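Manganese-containing pseudocatalase (Thermus thermophilus, PDB 2V8T) is a dimanganese catalase that breaks down hydrogen peroxide at a pair of manganese ions held in each subunit. Local coordinates at the interface of chains A and B and the interface of chains A and C. Residues are numbered along the deposited sequence; one frame, centred on the assembly and turned at random. Chains: chain A/B/C, Manganese-containing pseudocatalase.

Contact 1: the interface of chains A and B. Residues chain A 152-153, 156-157, 204, 207, 210; chain B 145-146, 149.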
# COMPACT_ATOMS: atom_id res chain seq x y z
N PHE A 152 -13.16 -19.61 11.64
CA PHE A 152 -13.85 -19.47 12.95
C PHE A 152 -13.45 -18.14 13.59
O PHE A 152 -14.29 -17.35 14.02
CB PHE A 152 -13.48 -20.68 13.81
CG PHE A 152 -14.14 -20.67 15.17
CD1 PHE A 152 -15.41 -21.16 15.36
CD2 PHE A 152 -13.47 -20.15 16.26
CE1 PHE A 152 -16.01 -21.16 16.61
CE2 PHE A 152 -14.06 -20.13 17.52
CZ PHE A 152 -15.32 -20.66 17.69
N PHE A 153 -12.12 -17.91 13.64
CA PHE A 153 -11.60 -16.61 14.14
C PHE A 153 -12.18 -15.44 13.34
O PHE A 153 -12.62 -14.44 13.91
CB PHE A 153 -10.08 -16.63 14.08
CG PHE A 153 -9.50 -15.26 14.26
CD1 PHE A 153 -9.55 -14.61 15.50
CD2 PHE A 153 -8.99 -14.56 13.19
CE1 PHE A 153 -9.14 -13.29 15.63
CE2 PHE A 153 -8.52 -13.24 13.37
CZ PHE A 153 -8.64 -12.62 14.61
N VAL A 156 -15.73 -14.47 14.35
CA VAL A 156 -15.89 -13.80 15.65
C VAL A 156 -15.19 -12.43 15.68
O VAL A 156 -15.66 -11.53 16.38
CB VAL A 156 -15.55 -14.71 16.82
CG1 VAL A 156 -16.54 -15.86 16.90
CG2 VAL A 156 -14.11 -15.21 16.82
N ALA A 157 -14.10 -12.26 14.93
CA ALA A 157 -13.49 -10.93 14.79
C ALA A 157 -14.46 -9.99 14.04
O ALA A 157 -14.69 -8.85 14.45
CB ALA A 157 -12.16 -11.04 14.06
N MET A 204 -15.10 -26.58 19.69
CA MET A 204 -14.96 -25.16 19.41
C MET A 204 -16.20 -24.37 19.71
O MET A 204 -16.12 -23.20 20.12
CB MET A 204 -14.53 -24.96 17.97
CG MET A 204 -13.13 -25.41 17.67
SD MET A 204 -11.85 -24.63 18.66
CE MET A 204 -11.97 -22.94 18.06
N MET A 207 -16.66 -22.39 22.99
CA MET A 207 -16.01 -21.10 23.19
C MET A 207 -16.95 -19.94 22.93
O MET A 207 -16.68 -18.82 23.32
CB MET A 207 -14.74 -20.94 22.12
CG MET A 207 -13.66 -20.08 22.67
SD MET A 207 -12.35 -20.04 21.56
CE MET A 207 -11.58 -21.58 21.94
N ILE A 210 -18.06 -15.12 21.41
CA ILE A 210 -16.92 -14.22 21.48
C ILE A 210 -17.33 -12.92 20.78
O ILE A 210 -17.80 -12.98 19.65
CB ILE A 210 -15.68 -14.81 20.79
CG1 ILE A 210 -15.25 -16.11 21.45
CG2 ILE A 210 -14.55 -13.79 20.77
CD1 ILE A 210 -14.26 -16.92 20.60
N ILE B 145 -9.76 -13.15 25.11
CA ILE B 145 -10.00 -14.44 24.47
C ILE B 145 -9.84 -14.32 22.94
O ILE B 145 -9.25 -15.19 22.31
CB ILE B 145 -11.33 -15.05 24.89
CG1 ILE B 145 -11.24 -15.46 26.38
CG2 ILE B 145 -11.72 -16.22 24.00
CD1 ILE B 145 -12.58 -15.75 27.01
N LEU B 146 -10.39 -13.26 22.37
CA LEU B 146 -10.28 -13.08 20.91
C LEU B 146 -8.80 -12.95 20.50
O LEU B 146 -8.37 -13.55 19.51
CB LEU B 146 -11.08 -11.84 20.52
CG LEU B 146 -11.15 -11.52 19.02
CD1 LEU B 146 -11.80 -12.65 18.22
CD2 LEU B 146 -11.91 -10.21 18.84
N LEU B 149 -7.14 -16.44 20.80
CA LEU B 149 -7.54 -17.27 19.68
C LEU B 149 -6.74 -16.89 18.42
O LEU B 149 -6.20 -17.74 17.71
CB LEU B 149 -9.05 -17.13 19.46
CG LEU B 149 -9.61 -17.88 18.26
CD1 LEU B 149 -9.41 -19.38 18.37
CD2 LEU B 149 -11.11 -17.52 18.10
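B:Leu146 and B:Leu149, one helical turn apart, push their methyl groups into a hydrophobic surface of chain A formed by A:Phe152, A:Phe153, A:Val156 and A:Ile210. The aliphatic contacts centre on the branch ends. Methyl CD1 of B:Leu146 meets CG2 of A:Val156 at 3.7 Å as the two side chains run past each other in opposite directions. The same CD1 lies 3.9 Å from CG2 of A:Ile210, whose other branch, ending in CD1, stands 4.1 Å from CD2 of B:Leu149. A:Val156 CG2 also touches that B:Leu149 methyl, at 4.0 Å, so one valine methyl serves both leucines. In B:Leu146 and B:Leu149 alike, CG is anti to the backbone N (chi1 -177° and 176°), which carries the branches away from their helix and toward chain A.

Aromatic contacts are made by rim carbons, with the leucine side chains crossing the phenylalanines at about right angles. B:Leu146 CD1 reaches CE1 of A:Phe153 at 3.8 Å, while B:Leu149 CD2 sits 4.0 Å from CD2 of A:Phe152. Within chain A, A:Ala157 CB lies over one face of the A:Phe153 ring, toward the rim, and A:Met204 CB is placed likewise over A:Phe152. Sulfur side chains form a looser margin: A:Met207 SD is 4.4 Å from B:Leu149 CD1.

No nitrogen or oxygen comes within bonding reach across this patch, which hides 233 Å² in all and rests on shape and apolar burial. In the fold, the early turns of helix 144-166 of chain B face the middle of the same helix in chain A, flanked by 3-10 helix 204-207 and the loop bearing A:Ile210; two-fold symmetry repeats the patch with the chains exchanged.

Contact 2: the interface of chains A and C. Residues chain A 58-59, 246-247, 249; chain C 293-294, 297-298, 300.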
# COMPACT_ATOMS: atom_id res chain seq x y z
N PRO A 58 -18.47 -32.77 2.44
CA PRO A 58 -19.30 -32.00 3.35
C PRO A 58 -18.67 -30.65 3.71
O PRO A 58 -19.38 -29.62 3.87
CB PRO A 58 -19.37 -32.94 4.57
CG PRO A 58 -19.21 -34.35 3.95
CD PRO A 58 -18.17 -34.12 2.92
N TYR A 59 -17.35 -30.63 3.83
CA TYR A 59 -16.62 -29.41 4.18
C TYR A 59 -16.53 -28.46 3.00
O TYR A 59 -16.63 -27.23 3.17
CB TYR A 59 -15.20 -29.80 4.67
CG TYR A 59 -15.27 -30.78 5.82
CD1 TYR A 59 -15.55 -30.37 7.09
CD2 TYR A 59 -15.10 -32.15 5.58
CE1 TYR A 59 -15.69 -31.30 8.11
CE2 TYR A 59 -15.25 -33.08 6.59
CZ TYR A 59 -15.53 -32.65 7.88
OH TYR A 59 -15.64 -33.59 8.87
N LEU A 246 -24.82 -32.67 7.06
CA LEU A 246 -23.89 -33.60 7.69
C LEU A 246 -23.05 -32.92 8.78
O LEU A 246 -22.56 -33.57 9.70
CB LEU A 246 -22.99 -34.27 6.66
CG LEU A 246 -23.75 -35.12 5.63
CD1 LEU A 246 -22.73 -35.74 4.65
CD2 LEU A 246 -24.68 -36.15 6.30
N ILE A 247 -22.83 -31.60 8.61
CA ILE A 247 -22.12 -30.78 9.58
C ILE A 247 -23.09 -29.88 10.32
O ILE A 247 -22.99 -29.68 11.54
CB ILE A 247 -20.99 -29.95 8.91
CG1 ILE A 247 -19.94 -30.86 8.29
CG2 ILE A 247 -20.39 -28.96 9.90
CD1 ILE A 247 -19.00 -30.12 7.32
N LYS A 249 -25.96 -29.57 11.93
CA LYS A 249 -26.89 -30.41 12.67
C LYS A 249 -26.59 -30.24 14.13
O LYS A 249 -25.55 -29.68 14.51
CB LYS A 249 -26.77 -31.89 12.25
CG LYS A 249 -25.47 -32.52 12.61
CD LYS A 249 -25.37 -33.97 12.24
CE LYS A 249 -24.11 -34.66 12.81
NZ LYS A 249 -22.70 -34.06 12.48
N ILE C 293 -13.09 -39.69 8.18
CA ILE C 293 -14.07 -38.93 8.93
C ILE C 293 -15.22 -38.48 8.02
O ILE C 293 -16.40 -38.60 8.37
CB ILE C 293 -13.39 -37.72 9.63
CG1 ILE C 293 -12.49 -38.19 10.75
CG2 ILE C 293 -14.42 -36.70 10.12
CD1 ILE C 293 -11.57 -37.11 11.29
N ALA C 294 -14.89 -37.96 6.83
CA ALA C 294 -15.92 -37.49 5.91
C ALA C 294 -16.81 -38.67 5.49
O ALA C 294 -18.04 -38.52 5.45
CB ALA C 294 -15.28 -36.84 4.71
N LEU C 297 -19.39 -39.49 8.07
CA LEU C 297 -20.48 -38.51 8.19
C LEU C 297 -21.67 -38.94 7.38
O LEU C 297 -22.83 -38.63 7.75
CB LEU C 297 -20.10 -37.14 7.67
CG LEU C 297 -19.10 -36.38 8.54
CD1 LEU C 297 -18.71 -35.05 7.83
CD2 LEU C 297 -19.68 -36.05 9.92
N TYR C 298 -21.46 -39.65 6.28
CA TYR C 298 -22.53 -40.15 5.40
C TYR C 298 -23.17 -41.39 5.93
O TYR C 298 -24.27 -41.72 5.55
CB TYR C 298 -21.99 -40.50 4.01
CG TYR C 298 -21.65 -39.23 3.16
CD1 TYR C 298 -20.38 -38.66 3.13
CD2 TYR C 298 -22.60 -38.61 2.39
CE1 TYR C 298 -20.09 -37.49 2.41
CE2 TYR C 298 -22.35 -37.43 1.65
CZ TYR C 298 -21.08 -36.89 1.69
OH TYR C 298 -20.78 -35.74 1.00
N LYS C 300 -24.87 -42.95 8.37
CA LYS C 300 -25.63 -42.45 9.47
C LYS C 300 -27.07 -42.88 9.28
O LYS C 300 -27.48 -43.23 8.17
CB LYS C 300 -25.52 -40.94 9.47
CG LYS C 300 -24.26 -40.34 10.10
CD LYS C 300 -24.29 -38.84 9.83
CE LYS C 300 -23.20 -38.06 10.48
NZ LYS C 300 -23.20 -36.68 9.91
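The backbone carbonyl oxygen of A:Leu246 is approached by two lysine amino groups, one from each chain. A:Lys249 NZ donates a hydrogen bond to it at 2.8 Å, tilted 33° from the carbonyl plane, after a bend at the end of its chain (chi4 -56°). From across the interface C:Lys300 NZ comes to 3.2 Å of this oxygen, consistent with a second, longer hydrogen bond, but that lysine is poorly ordered and the bond is tentative. As modelled, the lysines reach toward each other tip to tip with A:Lys249 NZ 3.7 Å from C:Lys300 NZ, a detail that is equally doubtful.

Beside this polar spot, A:Leu246 CD1 rests over the centre of the C:Tyr298 ring, 3.5 Å from the centroid, a CH-pi contact in which the two side chains cross at about a right angle. A:Pro58 meets the same tyrosine tip to tip, its CG 3.6 Å from ring carbon CE1. C:Leu297 crosses A:Tyr59 at about a right angle, its methyl CD1 3.6 Å from the phenolic OH and 3.9 Å from A:Pro58 CB. That OH also has C:Ile293 CG2 as a neighbour.

Helix 288-298 of chain C thus docks near its end against 3-10 helix 244-246 and the start of helix 57-85 of chain A. The patch hides 278 Å² and, with its two-fold twin, would anchor the C-terminal segment of one subunit on its neighbour if the deposited assembly is the biological one.

Contact 1 and contact 2 lie about 23 Å apart, measured between the centres of their C-alpha atoms, and share no residue; chain A is their common partner. Contact 1 pairs copies of helix 144-166, whereas contact 2 sets a C-terminal helix against 3-10 helix 244-246 and the start of helix 57-85. Helices 144-166 and 57-85 of chain A also supply manganese ligands, A:Glu155 from the former and A:Glu70 and A:His73 from the latter, so the metal-bearing helices may also take part in assembly. Joining chain A to different neighbours, the two patches could together build the six-subunit deposited assembly, although the coordinates alone do not prove its state in solution.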